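Local coordinates for endo-arabinase (Bacteroides thetaiotaomicron, PDB 5C0P), which probably hydrolyses glycosidic bonds in arabinan as a family 43 glycoside hydrolase and binds a magnesium ion, at residues A[83-88]-A[92-97]; A[41-44]-A[49-52]; A[96-101]-A[108-113]; A[137-142]-A[166-171]. All coordinates share one frame; numbering follows the deposited sequence.

Interaction 1 of 4, residues A[83-88]-A[92-97]; sequences PDVYEY and YYLFTT. With MG (magnesium ion), chain C.
Y86 on strand 83-88 sets the edge of its ring against one face of F95 on the neighbouring antiparallel strand, with planes 77° apart. From the base outward, Y86 CB lies 4.1 Å from Y93 O; CD2 packs 3.7 Å from F95 CD1, and CE2 stands above the rim of the F95 ring. At the far end OH makes a weak bond to D84 OD2 and a second bond to L139 N. Backbone pairing is reciprocal: D84 with F95 and Y86 with Y93 each share two N-H...O bonds, for example Y93 N to Y86 O at 2.8 Å. The reverse side carries V85, L94, E87 and Y92. With Y92 CG anti to its carbonyl carbon (chi1 -61°), the ring slants across the E87 chain, CE2 3.5 Å from E87 CG; a water links Y92 OH to E87 OE2, and D34 also bonds this hydroxyl. With an alanine here, the E87 methylenes would probably lose the surface they pack on, and D34 and the water their phenol partner. D84 OD1 binds magnesium at 2.1 Å, while OD2 takes a bond from a water on the same ion. Four waters and H261 complete the coordination. The arrangement is a tight beta hairpin holding a metal ligand, within the five-bladed beta-propeller characteristic of family 43.

Interaction 2 of 4, residues A[41-44]-A[49-52]; sequences YLHF and KIRV
H43 and V52 face each other as a non-hydrogen-bonded pair in the antiparallel beta hairpin of strands 39-45 and 50-55, and a valine methyl lies over the imidazole. V52 CG2 sits over the centre of the ring, 3.5 Å from its centroid and 13° off the normal, a close CH-pi contact. The placement follows from V52 CG2 being anti to the valine's backbone N, while CG1 takes the site between N and the carbonyl carbon. At the base of H43, CB rests 3.8 Å from I50 CG2. Both ring nitrogens are engaged beyond the hairpin, ND1 with S67 OG and NE2 with P115 O, which fixes the rotation of the imidazole. Were H43 an alanine, V52 CG2 would probably lose the ring it packs on, and S67 OG and P115 O their partner. On the reverse face F44 and R51 run side by side. F44 holds its CG between backbone N and carbonyl carbon (chi1 62°), laying the ring alongside the arginine; R51 CB stands over one face, 3.9 Å from the F44 centroid. The arginine chain bends at chi2 (93°), and its guanidinium goes on to a salt bridge with D63. F44 and R51 also share two backbone bonds, F44 N to R51 O at 2.8 Å and R51 N to F44 O at 2.9 Å.

Interaction 3 of 4, residues A[96-101]-A[108-113]; sequences TTFSNA and SILVSD
T96 and S108 form an antiparallel hydrogen-bonded pair between the second and third strands of a sheet, where strand 91-100 meets strand 103-112 in a buried hairpin. S108 N reaches T96 O at 2.9 Å, and the return bond from T96 N to S108 O is longer at 3.2 Å; both donors lie nearly on the line of the carbonyl they meet. From this pair the two segments lead off in opposite directions, so the pairing is continued by other residues: F98 with G106 on one side and L110 with L94 on the other. The sheet, ordered 78-88, 91-100, 103-112 and 120-121, has the four antiparallel strands of a beta-propeller blade. On the face of T96 and S108, the F98 ring comes alongside with its CE2 atom, 3.5 Å from S108 OG and 4.2 Å from L110 CD1. The leucine methyl approaches that ring at its edge, near the plane. F98 is turned this way by a CG anti to its carbonyl carbon (chi1 -55°), while S108 OG stands between its own N and carbonyl carbon, pointing to the same ring atom. The hydroxyl also has a weak bond with W75 NE1. F74 and F80 pack edge-to-face with F98, and F68 touches both F98 and L110. On the reverse face, T97 OG1 bonds D136 N, at a residue predicted to tune the active-site glutamate.

Interaction 4 of 4, residues A[137-142]-A[166-171]; sequences GSLYID and QRLAKD
Strands 134-141 and 162-168 belong to one antiparallel sheet but are not neighbours in it: strand 147-153 runs between them, and this contact reaches past it through side chains, L139 to L168 and D142 to R167. The backbones accordingly stay well apart, L139 CA lying 9.0 Å from L168 CA. L139 CD1 and L168 CD1 meet methyl to methyl at 3.7 Å, the two chains slanting across one another. L139 also touches P147, and L168 touches L149, so the leucines close over the middle strand. Such an antiparallel sheet corresponds to a blade of the family 43 beta-propeller, and the polar part of the contact lies where strand 134-141 gives way to its turn. There D142 and R167 form a salt bridge, R167 NH1 to D142 OD2 at 3.2 Å, with an N-H...O angle of 159°. The oxygen comes in at the guanidinium edge, close to its plane, whereas the carboxylate itself is turned 82° from that plane. R167 gets there by an extended chain from CG to NE. A water joins the same two groups by a second route, 2.7 Å from D142 OD2 and 2.8 Å from R167 NH2. W148 NE1 also donates to OD2, bringing three donors onto this oxygen. D142 OD1 is held by the backbone N-H groups of E144 and N146, the first of these the bond of an Asx turn. With CG between backbone N and carbonyl carbon (chi1 71°), the carboxylate can serve both the turn and R167.

Interactions 1 and 3 share T96 and T97 on strand 91-100 and continue one sheet, L94 N lying 2.8 Å from L110 O. Interaction 2 packs on the face of strand 78-88 that carries V85: H43 CD2 meets V85 CG2 at 3.4 Å. Interaction 4 approaches the strand of D84 from the next sheet, where Y86 OH is 3.1 Å from L139 N and Y88 OH 2.6 Å from K170 O. Interactions 2 and 4 do not touch, their centres about 22 Å apart. Only interaction 1 binds the magnesium ion; the side chains of L42, T96 and L139 lie about 9, 9 and 10 Å from it. D84 is about 7 Å from D136, side chain to side chain.

Interaction 1 of 4, residues A[83-88]-A[92-97]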
loop_
_atom_site.group_PDB
_atom_site.type_symbol
_atom_site.label_atom_id
_atom_site.label_comp_id
_atom_site.label_asym_id
_atom_site.label_seq_id
_atom_site.Cartn_x
_atom_site.Cartn_y
_atom_site.Cartn_z
ATOM N N PRO A 83 0.566 -4.834 -5.021
ATOM C CA PRO A 83 -0.896 -4.776 -5.082
ATOM C C PRO A 83 -1.549 -4.553 -3.708
ATOM O O PRO A 83 -1.076 -5.073 -2.683
ATOM C CB PRO A 83 -1.266 -6.158 -5.635
ATOM C CG PRO A 83 -0.091 -7.047 -5.258
ATOM C CD PRO A 83 1.107 -6.168 -5.354
ATOM N N ASP A 84 -2.630 -3.769 -3.709
ATOM C CA ASP A 84 -3.563 -3.656 -2.590
ATOM C C ASP A 84 -4.917 -4.070 -3.150
ATOM O O ASP A 84 -5.193 -3.830 -4.335
ATOM C CB ASP A 84 -3.739 -2.198 -2.156
ATOM C CG ASP A 84 -2.539 -1.607 -1.428
ATOM O OD1 ASP A 84 -1.469 -2.244 -1.306
ATOM O OD2 ASP A 84 -2.704 -0.453 -0.971
ATOM N N VAL A 85 -5.788 -4.649 -2.325
ATOM C CA VAL A 85 -7.148 -4.939 -2.783
ATOM C C VAL A 85 -8.166 -4.466 -1.759
ATOM O O VAL A 85 -8.057 -4.789 -0.570
ATOM C CB VAL A 85 -7.363 -6.453 -3.092
ATOM C CG1 VAL A 85 -8.809 -6.719 -3.507
ATOM C CG2 VAL A 85 -6.425 -6.898 -4.199
ATOM N N TYR A 86 -9.152 -3.710 -2.229
ATOM C CA TYR A 86 -10.158 -3.120 -1.365
ATOM C C TYR A 86 -11.549 -3.580 -1.739
ATOM O O TYR A 86 -11.888 -3.654 -2.921
ATOM C CB TYR A 86 -10.118 -1.596 -1.481
ATOM C CG TYR A 86 -8.767 -1.021 -1.158
ATOM C CD1 TYR A 86 -8.423 -0.709 0.153
ATOM C CD2 TYR A 86 -7.824 -0.807 -2.156
ATOM C CE1 TYR A 86 -7.180 -0.171 0.464
ATOM C CE2 TYR A 86 -6.580 -0.278 -1.854
ATOM C CZ TYR A 86 -6.266 0.030 -0.541
ATOM O OH TYR A 86 -5.024 0.559 -0.232
ATOM N N GLU A 87 -12.372 -3.851 -0.731
ATOM C CA GLU A 87 -13.795 -4.018 -0.978
ATOM C C GLU A 87 -14.424 -2.633 -0.937
ATOM O O GLU A 87 -14.207 -1.863 0.003
ATOM C CB GLU A 87 -14.440 -4.917 0.081
ATOM C CG GLU A 87 -15.854 -5.407 -0.265
ATOM C CD GLU A 87 -16.957 -4.395 0.009
ATOM O OE1 GLU A 87 -16.746 -3.439 0.786
ATOM O OE2 GLU A 87 -18.061 -4.566 -0.552
ATOM N N TYR A 88 -15.213 -2.311 -1.951
ATOM C CA TYR A 88 -15.821 -0.991 -2.035
ATOM C C TYR A 88 -17.162 -1.068 -2.736
ATOM O O TYR A 88 -17.237 -1.414 -3.917
ATOM C CB TYR A 88 -14.871 -0.030 -2.764
ATOM C CG TYR A 88 -15.412 1.366 -2.995
ATOM C CD1 TYR A 88 -15.359 2.335 -1.996
ATOM C CD2 TYR A 88 -15.960 1.726 -4.221
ATOM C CE1 TYR A 88 -15.837 3.618 -2.213
ATOM C CE2 TYR A 88 -16.438 2.997 -4.443
ATOM C CZ TYR A 88 -16.380 3.947 -3.441
ATOM O OH TYR A 88 -16.861 5.214 -3.684
ATOM N N TYR A 92 -14.695 -5.409 -5.747
ATOM C CA TYR A 92 -13.327 -5.462 -5.249
ATOM C C TYR A 92 -12.409 -4.752 -6.212
ATOM O O TYR A 92 -12.528 -4.924 -7.421
ATOM C CB TYR A 92 -12.898 -6.920 -5.035
ATOM C CG TYR A 92 -13.799 -7.572 -4.022
ATOM C CD1 TYR A 92 -15.012 -8.133 -4.401
ATOM C CD2 TYR A 92 -13.461 -7.573 -2.675
ATOM C CE1 TYR A 92 -15.856 -8.697 -3.468
ATOM C CE2 TYR A 92 -14.299 -8.138 -1.735
ATOM C CZ TYR A 92 -15.495 -8.690 -2.141
ATOM O OH TYR A 92 -16.332 -9.247 -1.208
ATOM N N TYR A 93 -11.499 -3.952 -5.665
ATOM C CA TYR A 93 -10.639 -3.088 -6.478
ATOM C C TYR A 93 -9.176 -3.323 -6.159
ATOM O O TYR A 93 -8.735 -3.189 -5.015
ATOM C CB TYR A 93 -10.996 -1.614 -6.278
ATOM C CG TYR A 93 -12.386 -1.285 -6.761
ATOM C CD1 TYR A 93 -13.498 -1.544 -5.959
ATOM C CD2 TYR A 93 -12.602 -0.735 -8.018
ATOM C CE1 TYR A 93 -14.785 -1.252 -6.398
ATOM C CE2 TYR A 93 -13.873 -0.449 -8.462
ATOM C CZ TYR A 93 -14.963 -0.707 -7.647
ATOM O OH TYR A 93 -16.241 -0.424 -8.073
ATOM N N LEU A 94 -8.435 -3.673 -7.198
ATOM C CA LEU A 94 -7.002 -3.913 -7.126
ATOM C C LEU A 94 -6.268 -2.638 -7.537
ATOM O O LEU A 94 -6.515 -2.091 -8.621
ATOM C CB LEU A 94 -6.646 -5.053 -8.094
ATOM C CG LEU A 94 -5.179 -5.341 -8.406
ATOM C CD1 LEU A 94 -4.512 -5.901 -7.160
ATOM C CD2 LEU A 94 -5.059 -6.329 -9.560
ATOM N N PHE A 95 -5.396 -2.154 -6.659
ATOM C CA PHE A 95 -4.546 -0.997 -6.925
ATOM C C PHE A 95 -3.113 -1.529 -7.072
ATOM O O PHE A 95 -2.525 -2.018 -6.097
ATOM C CB PHE A 95 -4.576 -0.029 -5.730
ATOM C CG PHE A 95 -5.822 0.821 -5.630
ATOM C CD1 PHE A 95 -7.092 0.251 -5.591
ATOM C CD2 PHE A 95 -5.713 2.202 -5.504
ATOM C CE1 PHE A 95 -8.233 1.061 -5.483
ATOM C CE2 PHE A 95 -6.837 3.009 -5.376
ATOM C CZ PHE A 95 -8.103 2.442 -5.375
ATOM N N THR A 96 -2.549 -1.449 -8.276
ATOM C CA THR A 96 -1.215 -1.992 -8.547
ATOM C C THR A 96 -0.427 -1.005 -9.399
ATOM O O THR A 96 -1.010 -0.231 -10.165
ATOM C CB THR A 96 -1.304 -3.373 -9.258
ATOM O OG1 THR A 96 -2.016 -4.284 -8.409
ATOM C CG2 THR A 96 0.076 -3.967 -9.540
ATOM N N THR A 97 0.894 -1.021 -9.255
ATOM C CA THR A 97 1.739 -0.067 -9.958
ATOM C C THR A 97 2.396 -0.706 -11.182
ATOM O O THR A 97 2.932 -1.817 -11.124
ATOM C CB THR A 97 2.780 0.529 -8.993
ATOM O OG1 THR A 97 2.091 1.284 -7.978
ATOM C CG2 THR A 97 3.753 1.431 -9.730
HETATM MG MG MG C . 0.458 -1.726 -0.575
HETATM O O HOH W 1 0.879 -3.708 -1.151
HETATM O O HOH W 2 -0.290 0.167 -0.060
HETATM O O HOH W 3 -18.602 -7.429 -0.960
HETATM O O HOH W 4 -18.239 -0.757 -6.515
HETATM O O HOH W 5 0.068 -2.182 1.457
HETATM O O HOH W 6 0.824 -0.873 -2.482
#

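Interaction 2 of 4, residues A[41-44]-A[49-52]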
loop_
_atom_site.group_PDB
_atom_site.type_symbol
_atom_site.label_atom_id
_atom_site.label_comp_id
_atom_site.label_asym_id
_atom_site.label_seq_id
_atom_site.Cartn_x
_atom_site.Cartn_y
_atom_site.Cartn_z
ATOM N N TYR A 41 -7.460 -12.628 2.126
ATOM C CA TYR A 41 -6.827 -12.783 0.818
ATOM C C TYR A 41 -5.539 -11.989 0.764
ATOM O O TYR A 41 -5.503 -10.826 1.166
ATOM C CB TYR A 41 -7.757 -12.336 -0.314
ATOM C CG TYR A 41 -9.032 -13.134 -0.385
ATOM C CD1 TYR A 41 -10.094 -12.866 0.480
ATOM C CD2 TYR A 41 -9.181 -14.163 -1.305
ATOM C CE1 TYR A 41 -11.259 -13.610 0.429
ATOM C CE2 TYR A 41 -10.338 -14.913 -1.366
ATOM C CZ TYR A 41 -11.376 -14.632 -0.499
ATOM O OH TYR A 41 -12.521 -15.389 -0.572
ATOM N N LEU A 42 -4.503 -12.615 0.220
ATOM C CA LEU A 42 -3.212 -11.966 0.027
ATOM C C LEU A 42 -2.854 -12.041 -1.451
ATOM O O LEU A 42 -2.453 -13.101 -1.961
ATOM C CB LEU A 42 -2.152 -12.652 0.892
ATOM C CG LEU A 42 -0.688 -12.200 0.830
ATOM C CD1 LEU A 42 -0.572 -10.689 0.904
ATOM C CD2 LEU A 42 0.100 -12.840 1.972
ATOM N N HIS A 43 -3.046 -10.915 -2.137
ATOM C CA HIS A 43 -2.659 -10.769 -3.533
ATOM C C HIS A 43 -1.232 -10.245 -3.565
ATOM O O HIS A 43 -0.891 -9.338 -2.810
ATOM C CB HIS A 43 -3.577 -9.759 -4.216
ATOM C CG HIS A 43 -5.004 -10.201 -4.301
ATOM N ND1 HIS A 43 -5.557 -10.678 -5.468
ATOM C CD2 HIS A 43 -5.992 -10.209 -3.380
ATOM C CE1 HIS A 43 -6.829 -10.975 -5.259
ATOM N NE2 HIS A 43 -7.119 -10.699 -3.993
ATOM N N PHE A 44 -0.399 -10.795 -4.443
ATOM C CA PHE A 44 1.000 -10.386 -4.466
ATOM C C PHE A 44 1.604 -10.435 -5.864
ATOM O O PHE A 44 1.109 -11.146 -6.744
ATOM C CB PHE A 44 1.831 -11.204 -3.456
ATOM C CG PHE A 44 1.858 -12.694 -3.731
ATOM C CD1 PHE A 44 0.842 -13.522 -3.271
ATOM C CD2 PHE A 44 2.924 -13.264 -4.418
ATOM C CE1 PHE A 44 0.878 -14.890 -3.516
ATOM C CE2 PHE A 44 2.971 -14.631 -4.666
ATOM C CZ PHE A 44 1.946 -15.445 -4.208
ATOM N N LYS A 49 2.589 -10.754 -12.975
ATOM C CA LYS A 49 1.226 -11.219 -12.751
ATOM C C LYS A 49 0.932 -11.123 -11.277
ATOM O O LYS A 49 1.846 -11.125 -10.454
ATOM C CB LYS A 49 1.046 -12.657 -13.228
ATOM C CG LYS A 49 2.037 -13.656 -12.663
ATOM C CD LYS A 49 2.158 -14.850 -13.606
ATOM C CE LYS A 49 3.170 -15.871 -13.116
ATOM N NZ LYS A 49 4.547 -15.339 -13.101
ATOM N N ILE A 50 -0.350 -11.031 -10.944
ATOM C CA ILE A 50 -0.750 -10.989 -9.550
ATOM C C ILE A 50 -1.320 -12.347 -9.163
ATOM O O ILE A 50 -2.247 -12.849 -9.796
ATOM C CB ILE A 50 -1.777 -9.867 -9.275
ATOM C CG1 ILE A 50 -1.251 -8.515 -9.773
ATOM C CG2 ILE A 50 -2.141 -9.794 -7.776
ATOM C CD1 ILE A 50 0.107 -8.104 -9.198
ATOM N N ARG A 51 -0.727 -12.940 -8.128
ATOM C CA ARG A 51 -1.147 -14.233 -7.600
ATOM C C ARG A 51 -1.954 -13.966 -6.338
ATOM O O ARG A 51 -1.738 -12.963 -5.668
ATOM C CB ARG A 51 0.093 -15.074 -7.261
ATOM C CG ARG A 51 -0.167 -16.499 -6.795
ATOM C CD ARG A 51 -0.132 -17.447 -7.962
ATOM N NE ARG A 51 -0.000 -18.848 -7.562
ATOM C CZ ARG A 51 1.085 -19.582 -7.783
ATOM N NH1 ARG A 51 1.121 -20.850 -7.395
ATOM N NH2 ARG A 51 2.134 -19.048 -8.398
ATOM N N VAL A 52 -2.894 -14.849 -6.011
ATOM C CA VAL A 52 -3.672 -14.664 -4.795
ATOM C C VAL A 52 -3.693 -15.932 -3.942
ATOM O O VAL A 52 -3.967 -17.023 -4.430
ATOM C CB VAL A 52 -5.110 -14.167 -5.111
ATOM C CG1 VAL A 52 -5.815 -15.087 -6.108
ATOM C CG2 VAL A 52 -5.915 -14.011 -3.825
#

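Interaction 3 of 4, residues A[96-101]-A[108-113]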
loop_
_atom_site.group_PDB
_atom_site.type_symbol
_atom_site.label_atom_id
_atom_site.label_comp_id
_atom_site.label_asym_id
_atom_site.label_seq_id
_atom_site.Cartn_x
_atom_site.Cartn_y
_atom_site.Cartn_z
ATOM N N THR A 96 -2.549 -1.449 -8.276
ATOM C CA THR A 96 -1.215 -1.992 -8.547
ATOM C C THR A 96 -0.427 -1.005 -9.399
ATOM O O THR A 96 -1.010 -0.231 -10.165
ATOM C CB THR A 96 -1.304 -3.373 -9.258
ATOM O OG1 THR A 96 -2.016 -4.284 -8.409
ATOM C CG2 THR A 96 0.076 -3.967 -9.540
ATOM N N THR A 97 0.894 -1.021 -9.255
ATOM C CA THR A 97 1.739 -0.067 -9.958
ATOM C C THR A 97 2.396 -0.706 -11.182
ATOM O O THR A 97 2.932 -1.817 -11.124
ATOM C CB THR A 97 2.780 0.529 -8.993
ATOM O OG1 THR A 97 2.091 1.284 -7.978
ATOM C CG2 THR A 97 3.753 1.431 -9.730
ATOM N N PHE A 98 2.338 0.007 -12.309
ATOM C CA PHE A 98 2.844 -0.501 -13.573
ATOM C C PHE A 98 3.628 0.589 -14.280
ATOM O O PHE A 98 3.553 1.754 -13.907
ATOM C CB PHE A 98 1.686 -0.897 -14.509
ATOM C CG PHE A 98 0.706 -1.879 -13.916
ATOM C CD1 PHE A 98 0.917 -3.254 -14.019
ATOM C CD2 PHE A 98 -0.459 -1.425 -13.305
ATOM C CE1 PHE A 98 -0.008 -4.160 -13.483
ATOM C CE2 PHE A 98 -1.392 -2.319 -12.771
ATOM C CZ PHE A 98 -1.165 -3.692 -12.865
ATOM N N SER A 99 4.358 0.212 -15.323
ATOM C CA SER A 99 4.930 1.175 -16.246
ATOM C C SER A 99 4.966 0.540 -17.630
ATOM O O SER A 99 4.632 -0.634 -17.794
ATOM C CB SER A 99 6.336 1.601 -15.818
ATOM O OG SER A 99 7.249 0.519 -15.871
ATOM N N ASN A 100 5.364 1.313 -18.633
ATOM C CA ASN A 100 5.486 0.786 -19.979
ATOM C C ASN A 100 6.487 1.641 -20.718
ATOM O O ASN A 100 6.794 2.751 -20.280
ATOM C CB ASN A 100 4.131 0.843 -20.692
ATOM C CG ASN A 100 3.945 -0.271 -21.705
ATOM O OD1 ASN A 100 3.807 -1.435 -21.340
ATOM N ND2 ASN A 100 3.923 0.086 -22.983
ATOM N N ALA A 101 7.001 1.139 -21.833
ATOM C CA ALA A 101 7.808 1.982 -22.697
ATOM C C ALA A 101 6.961 3.187 -23.096
ATOM O O ALA A 101 5.822 3.029 -23.543
ATOM C CB ALA A 101 8.259 1.213 -23.921
ATOM N N SER A 108 -2.622 1.954 -11.205
ATOM C CA SER A 108 -3.945 1.915 -11.819
ATOM C C SER A 108 -4.888 1.016 -11.041
ATOM O O SER A 108 -4.463 0.251 -10.156
ATOM C CB SER A 108 -3.906 1.578 -13.316
ATOM O OG SER A 108 -3.717 0.211 -13.521
ATOM N N ILE A 109 -6.174 1.155 -11.344
ATOM C CA ILE A 109 -7.228 0.500 -10.587
ATOM C C ILE A 109 -7.948 -0.512 -11.469
ATOM O O ILE A 109 -8.305 -0.223 -12.621
ATOM C CB ILE A 109 -8.220 1.533 -10.033
ATOM C CG1 ILE A 109 -7.484 2.513 -9.109
ATOM C CG2 ILE A 109 -9.381 0.836 -9.304
ATOM C CD1 ILE A 109 -8.332 3.715 -8.647
ATOM N N LEU A 110 -8.126 -1.716 -10.928
ATOM C CA LEU A 110 -8.788 -2.801 -11.643
ATOM C C LEU A 110 -9.907 -3.313 -10.757
ATOM O O LEU A 110 -9.866 -3.128 -9.538
ATOM C CB LEU A 110 -7.792 -3.918 -11.961
ATOM C CG LEU A 110 -6.586 -3.446 -12.786
ATOM C CD1 LEU A 110 -5.387 -3.068 -11.896
ATOM C CD2 LEU A 110 -6.208 -4.487 -13.792
ATOM N N VAL A 111 -10.903 -3.955 -11.353
ATOM C CA VAL A 111 -12.114 -4.296 -10.604
ATOM C C VAL A 111 -12.541 -5.747 -10.833
ATOM O O VAL A 111 -12.329 -6.305 -11.912
ATOM C CB VAL A 111 -13.272 -3.319 -10.958
ATOM C CG1 VAL A 111 -13.674 -3.438 -12.437
ATOM C CG2 VAL A 111 -14.483 -3.510 -10.018
ATOM N N SER A 112 -13.145 -6.346 -9.806
ATOM C CA SER A 112 -13.686 -7.702 -9.900
ATOM C C SER A 112 -14.930 -7.807 -9.039
ATOM O O SER A 112 -15.110 -7.018 -8.103
ATOM C CB SER A 112 -12.656 -8.726 -9.410
ATOM O OG SER A 112 -13.167 -10.049 -9.517
ATOM N N ASP A 113 -15.775 -8.789 -9.343
ATOM C CA ASP A 113 -16.927 -9.081 -8.499
ATOM C C ASP A 113 -16.505 -9.945 -7.308
ATOM O O ASP A 113 -17.275 -10.131 -6.365
ATOM C CB ASP A 113 -18.005 -9.816 -9.300
ATOM C CG ASP A 113 -18.696 -8.927 -10.319
ATOM O OD1 ASP A 113 -18.579 -7.692 -10.218
ATOM O OD2 ASP A 113 -19.373 -9.477 -11.213
#

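Interaction 4 of 4, residues A[137-142]-A[166-171]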
loop_
_atom_site.group_PDB
_atom_site.type_symbol
_atom_site.label_atom_id
_atom_site.label_comp_id
_atom_site.label_asym_id
_atom_site.label_seq_id
_atom_site.Cartn_x
_atom_site.Cartn_y
_atom_site.Cartn_z
ATOM N N GLY A 137 -0.088 3.677 -5.018
ATOM C CA GLY A 137 -1.406 4.262 -4.842
ATOM C C GLY A 137 -2.292 3.402 -3.958
ATOM O O GLY A 137 -2.485 2.200 -4.217
ATOM N N SER A 138 -2.835 4.016 -2.909
ATOM C CA SER A 138 -3.698 3.309 -1.969
ATOM C C SER A 138 -5.027 4.030 -1.794
ATOM O O SER A 138 -5.202 5.165 -2.256
ATOM C CB SER A 138 -2.999 3.151 -0.618
ATOM O OG SER A 138 -2.821 4.407 0.014
ATOM N N LEU A 139 -5.964 3.368 -1.121
ATOM C CA LEU A 139 -7.313 3.898 -0.944
ATOM C C LEU A 139 -7.575 4.127 0.536
ATOM O O LEU A 139 -7.335 3.250 1.370
ATOM C CB LEU A 139 -8.336 2.907 -1.505
ATOM C CG LEU A 139 -9.817 3.278 -1.407
ATOM C CD1 LEU A 139 -10.139 4.458 -2.292
ATOM C CD2 LEU A 139 -10.680 2.085 -1.783
ATOM N N TYR A 140 -8.018 5.335 0.858
ATOM C CA TYR A 140 -8.515 5.666 2.188
ATOM C C TYR A 140 -9.973 6.104 2.070
ATOM O O TYR A 140 -10.308 6.952 1.238
ATOM C CB TYR A 140 -7.673 6.776 2.836
ATOM C CG TYR A 140 -8.316 7.324 4.092
ATOM C CD1 TYR A 140 -8.448 6.530 5.231
ATOM C CD2 TYR A 140 -8.834 8.619 4.137
ATOM C CE1 TYR A 140 -9.063 7.007 6.376
ATOM C CE2 TYR A 140 -9.449 9.110 5.290
ATOM C CZ TYR A 140 -9.567 8.297 6.400
ATOM O OH TYR A 140 -10.177 8.766 7.535
ATOM N N ILE A 141 -10.843 5.522 2.894
ATOM C CA ILE A 141 -12.248 5.918 2.939
ATOM C C ILE A 141 -12.452 6.797 4.159
ATOM O O ILE A 141 -12.237 6.363 5.304
ATOM C CB ILE A 141 -13.197 4.699 3.002
ATOM C CG1 ILE A 141 -12.922 3.749 1.827
ATOM C CG2 ILE A 141 -14.659 5.152 3.064
ATOM C CD1 ILE A 141 -13.145 4.374 0.441
ATOM N N ASP A 142 -12.865 8.040 3.930
ATOM C CA ASP A 142 -12.957 8.989 5.028
ATOM C C ASP A 142 -14.219 8.800 5.874
ATOM O O ASP A 142 -15.022 7.896 5.613
ATOM C CB ASP A 142 -12.748 10.442 4.546
ATOM C CG ASP A 142 -13.903 10.983 3.711
ATOM O OD1 ASP A 142 -15.043 10.493 3.831
ATOM O OD2 ASP A 142 -13.669 11.949 2.947
ATOM N N GLN A 166 -5.427 12.835 -2.903
ATOM C CA GLN A 166 -6.328 13.397 -3.897
ATOM C C GLN A 166 -7.674 12.695 -3.781
ATOM O O GLN A 166 -7.704 11.473 -3.665
ATOM C CB GLN A 166 -5.745 13.161 -5.295
ATOM C CG GLN A 166 -6.405 13.965 -6.401
ATOM C CD GLN A 166 -5.684 13.821 -7.716
ATOM O OE1 GLN A 166 -4.807 12.964 -7.874
ATOM N NE2 GLN A 166 -6.056 14.651 -8.680
ATOM N N ARG A 167 -8.780 13.435 -3.829
ATOM C CA ARG A 167 -10.086 12.762 -3.810
ATOM C C ARG A 167 -10.298 11.944 -5.077
ATOM O O ARG A 167 -9.862 12.333 -6.171
ATOM C CB ARG A 167 -11.245 13.749 -3.640
ATOM C CG ARG A 167 -11.402 14.305 -2.221
ATOM C CD ARG A 167 -12.765 14.990 -2.073
ATOM N NE ARG A 167 -12.990 15.532 -0.728
ATOM C CZ ARG A 167 -13.346 14.792 0.321
ATOM N NH1 ARG A 167 -13.509 13.478 0.173
ATOM N NH2 ARG A 167 -13.525 15.358 1.513
ATOM N N LEU A 168 -10.964 10.805 -4.920
ATOM C CA LEU A 168 -11.408 10.008 -6.052
ATOM C C LEU A 168 -12.902 10.216 -6.272
ATOM O O LEU A 168 -13.656 10.470 -5.324
ATOM C CB LEU A 168 -11.148 8.526 -5.789
ATOM C CG LEU A 168 -9.693 8.076 -5.834
ATOM C CD1 LEU A 168 -9.522 6.711 -5.178
ATOM C CD2 LEU A 168 -9.235 8.021 -7.274
ATOM N N ALA A 169 -13.335 10.096 -7.525
ATOM C CA ALA A 169 -14.763 10.071 -7.836
ATOM C C ALA A 169 -15.383 8.869 -7.139
ATOM O O ALA A 169 -14.688 7.898 -6.837
ATOM C CB ALA A 169 -14.976 9.962 -9.331
ATOM N N LYS A 170 -16.696 8.917 -6.905
ATOM C CA LYS A 170 -17.373 7.821 -6.215
ATOM C C LYS A 170 -17.187 6.461 -6.892
ATOM O O LYS A 170 -17.160 5.435 -6.217
ATOM C CB LYS A 170 -18.866 8.129 -6.043
ATOM N N ASP A 171 -17.059 6.445 -8.218
ATOM C CA ASP A 171 -16.878 5.184 -8.944
ATOM C C ASP A 171 -15.400 4.773 -9.083
ATOM O O ASP A 171 -15.096 3.730 -9.678
ATOM C CB ASP A 171 -17.593 5.206 -10.314
ATOM C CG ASP A 171 -17.020 6.235 -11.290
ATOM O OD1 ASP A 171 -15.988 6.877 -10.996
ATOM O OD2 ASP A 171 -17.617 6.391 -12.385
HETATM O O HOH W 7 -15.407 13.961 3.070
#